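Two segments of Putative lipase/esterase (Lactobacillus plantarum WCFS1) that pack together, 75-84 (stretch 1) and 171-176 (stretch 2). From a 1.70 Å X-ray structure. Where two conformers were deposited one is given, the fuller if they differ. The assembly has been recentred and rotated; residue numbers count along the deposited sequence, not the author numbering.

Stretch 1 75-84: LIVGDQSVYP
Stretch 2 (171-176) RNQITT

An irregular segment, 75-84, lies across the C-terminal end of a helix that enters from earlier in the chain and runs through Ile174; Thr175 (phi/psi -176/142) is the first residue to leave helical values. The backbones come closest at Ser81 and Ile174, whose CA atoms are 4.7 Å apart. Carbonyls at the helix end, free of a next turn, are taken up by stretch 1. Val82 N donates to Ile174 O at 2.9 Å, and Tyr83 N adds a weak bond to the same Ile174 O at 3.5 Å. Ser81, chi1 m (-54°), has its CB sideways to the helix, and this rotamer lets OG donate to Gln173 O at 2.9 Å; Ser81 CA also approaches Gln173 O at 3.1 Å in a CA-H...O contact. Gln173 supplies the polar side chain of the helix that reaches stretch 1. With chi1 t and chi2 p its chain bends so that the amide reaches stretch 1, where NE2 donates to Asp79 OD1 (2.8 Å, nearly linear) and to Gln80 O (3.0 Å), spending both amide hydrogens. Asp79, phi/psi 59/55, points its CB away, yet chi1 t brings the carboxylate back to this donor. Before it, Gly78 also has positive phi (65/34), and Gln80 N closes the bend on Ile76 O at 3.1 Å. Ile76 (chi1 p, chi2 t) points toward the helix: its CB meets Gln173 CG at 3.9 Å and its CG2 lies 4.3 Å from Ile174 CG1. Ile174 (m, t) directs CB away, but its CG2 still touches Val82 CB (3.9 Å; Val82 chi1 t) and Tyr83 CD2 (4.0 Å). Tyr83, chi1 m and chi2 -72°, also sets CD2 3.8 Å from Thr175 CG2; Pro84 follows through a cis peptide. Water 3 links Tyr83 O (2.8 Å from its oxygen) with Thr175 OG1 (2.7 Å), Thr175 being chi1 t.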

# COMPACT_ATOMS: atom_id res chain seq x y z
N LEU B 75 9.53 -27.67 -6.76
CA LEU B 75 8.51 -27.87 -5.73
C LEU B 75 9.00 -28.94 -4.76
O LEU B 75 10.07 -29.56 -4.96
CB LEU B 75 7.21 -28.38 -6.36
CG LEU B 75 6.60 -27.49 -7.42
CD1 LEU B 75 5.40 -28.18 -8.06
CD2 LEU B 75 6.28 -26.13 -6.76
N ILE B 76 8.20 -29.17 -3.72
CA ILE B 76 8.61 -30.12 -2.66
C ILE B 76 8.22 -31.55 -3.08
O ILE B 76 8.50 -32.47 -2.38
CB ILE B 76 8.06 -29.77 -1.24
CG1 ILE B 76 6.54 -29.84 -1.16
CG2 ILE B 76 8.49 -28.41 -0.75
CD1 ILE B 76 6.05 -29.92 0.29
N VAL B 77 7.56 -31.68 -4.21
CA VAL B 77 7.07 -33.00 -4.69
C VAL B 77 8.16 -34.03 -4.67
O VAL B 77 9.32 -33.75 -4.97
CB VAL B 77 6.48 -32.89 -6.13
CG1 VAL B 77 5.34 -31.85 -6.14
CG2 VAL B 77 7.59 -32.57 -7.13
N GLY B 78 7.77 -35.25 -4.29
CA GLY B 78 8.71 -36.36 -4.26
C GLY B 78 9.79 -36.19 -3.23
O GLY B 78 10.93 -36.62 -3.43
N ASP B 79 9.43 -35.56 -2.12
CA ASP B 79 10.33 -35.41 -0.97
C ASP B 79 11.61 -34.66 -1.35
O ASP B 79 12.73 -35.11 -1.14
CB ASP B 79 10.68 -36.75 -0.34
CG ASP B 79 11.34 -36.58 0.98
OD1 ASP B 79 11.30 -35.46 1.51
OD2 ASP B 79 11.88 -37.57 1.53
N GLN B 80 11.39 -33.50 -1.92
CA GLN B 80 12.46 -32.57 -2.27
C GLN B 80 12.29 -31.26 -1.51
O GLN B 80 11.21 -30.95 -0.98
CB GLN B 80 12.46 -32.31 -3.75
CG GLN B 80 12.61 -33.57 -4.58
CD GLN B 80 12.56 -33.28 -6.04
OE1 GLN B 80 11.49 -33.34 -6.67
NE2 GLN B 80 13.69 -32.92 -6.60
N SER B 81 13.36 -30.48 -1.48
CA SER B 81 13.28 -29.10 -1.02
C SER B 81 13.31 -28.17 -2.22
O SER B 81 13.73 -28.52 -3.32
CB SER B 81 14.39 -28.76 -0.06
OG SER B 81 14.42 -29.68 1.02
N VAL B 82 12.85 -26.97 -1.95
CA VAL B 82 12.72 -25.95 -2.97
C VAL B 82 14.05 -25.26 -3.20
O VAL B 82 14.37 -24.89 -4.30
CB VAL B 82 11.65 -24.88 -2.53
CG1 VAL B 82 11.63 -23.68 -3.47
CG2 VAL B 82 10.29 -25.53 -2.42
N TYR B 83 14.80 -25.04 -2.14
CA TYR B 83 16.02 -24.29 -2.25
C TYR B 83 17.20 -25.23 -1.96
O TYR B 83 16.99 -26.24 -1.29
CB TYR B 83 15.98 -23.13 -1.23
CG TYR B 83 14.90 -22.08 -1.47
CD1 TYR B 83 15.02 -21.19 -2.52
CD2 TYR B 83 13.75 -21.97 -0.67
CE1 TYR B 83 14.07 -20.20 -2.79
CE2 TYR B 83 12.76 -20.99 -0.95
CZ TYR B 83 12.94 -20.12 -2.00
OH TYR B 83 12.00 -19.18 -2.26
N PRO B 84 18.42 -24.90 -2.45
CA PRO B 84 18.65 -23.63 -3.14
C PRO B 84 18.20 -23.65 -4.59
O PRO B 84 18.32 -22.68 -5.32
CB PRO B 84 20.16 -23.46 -3.07
CG PRO B 84 20.65 -24.84 -3.16
CD PRO B 84 19.66 -25.70 -2.38
N ARG B 171 8.01 -26.14 6.89
CA ARG B 171 8.98 -25.06 6.64
C ARG B 171 10.30 -25.69 6.27
O ARG B 171 10.92 -25.30 5.33
CB ARG B 171 9.13 -24.15 7.88
CG ARG B 171 10.25 -23.12 7.81
CD ARG B 171 10.41 -22.45 9.16
NE ARG B 171 11.08 -23.42 9.99
CZ ARG B 171 10.88 -23.61 11.29
NH1 ARG B 171 10.00 -22.88 11.95
NH2 ARG B 171 11.58 -24.55 11.91
N ASN B 172 10.73 -26.68 7.06
CA ASN B 172 12.00 -27.35 6.82
C ASN B 172 12.05 -28.23 5.54
O ASN B 172 13.12 -28.50 5.00
CB ASN B 172 12.43 -28.11 8.09
CG ASN B 172 13.26 -27.23 9.04
OD1 ASN B 172 14.44 -26.94 8.77
ND2 ASN B 172 12.65 -26.81 10.14
N GLN B 173 10.89 -28.66 5.06
CA GLN B 173 10.79 -29.33 3.77
C GLN B 173 11.11 -28.37 2.65
O GLN B 173 11.81 -28.71 1.71
CB GLN B 173 9.43 -29.92 3.58
CG GLN B 173 9.38 -30.81 2.32
CD GLN B 173 10.02 -32.20 2.47
OE1 GLN B 173 10.08 -32.78 3.57
NE2 GLN B 173 10.43 -32.76 1.34
N ILE B 174 10.63 -27.13 2.78
CA ILE B 174 10.88 -26.11 1.75
C ILE B 174 12.37 -25.84 1.74
O ILE B 174 13.00 -25.82 0.71
CB ILE B 174 10.08 -24.80 1.98
CG1 ILE B 174 8.55 -25.07 1.90
CG2 ILE B 174 10.60 -23.68 1.03
CD1 ILE B 174 7.64 -24.12 2.71
N THR B 175 12.95 -25.72 2.95
CA THR B 175 14.40 -25.63 3.12
C THR B 175 14.80 -25.60 4.60
O THR B 175 14.15 -24.94 5.44
CB THR B 175 15.01 -24.38 2.40
OG1 THR B 175 16.43 -24.30 2.59
CG2 THR B 175 14.42 -23.07 2.92
N THR B 176 15.89 -26.27 4.89
CA THR B 176 16.49 -26.22 6.23
C THR B 176 17.50 -25.10 6.27
O THR B 176 18.18 -24.87 7.27
CB THR B 176 17.22 -27.52 6.53
OG1 THR B 176 18.04 -27.85 5.40
CG2 THR B 176 16.24 -28.64 6.81
O HOH W 1 16.32 -28.49 2.67
O HOH W 2 14.28 -30.59 4.23
O HOH W 3 17.41 -26.49 1.45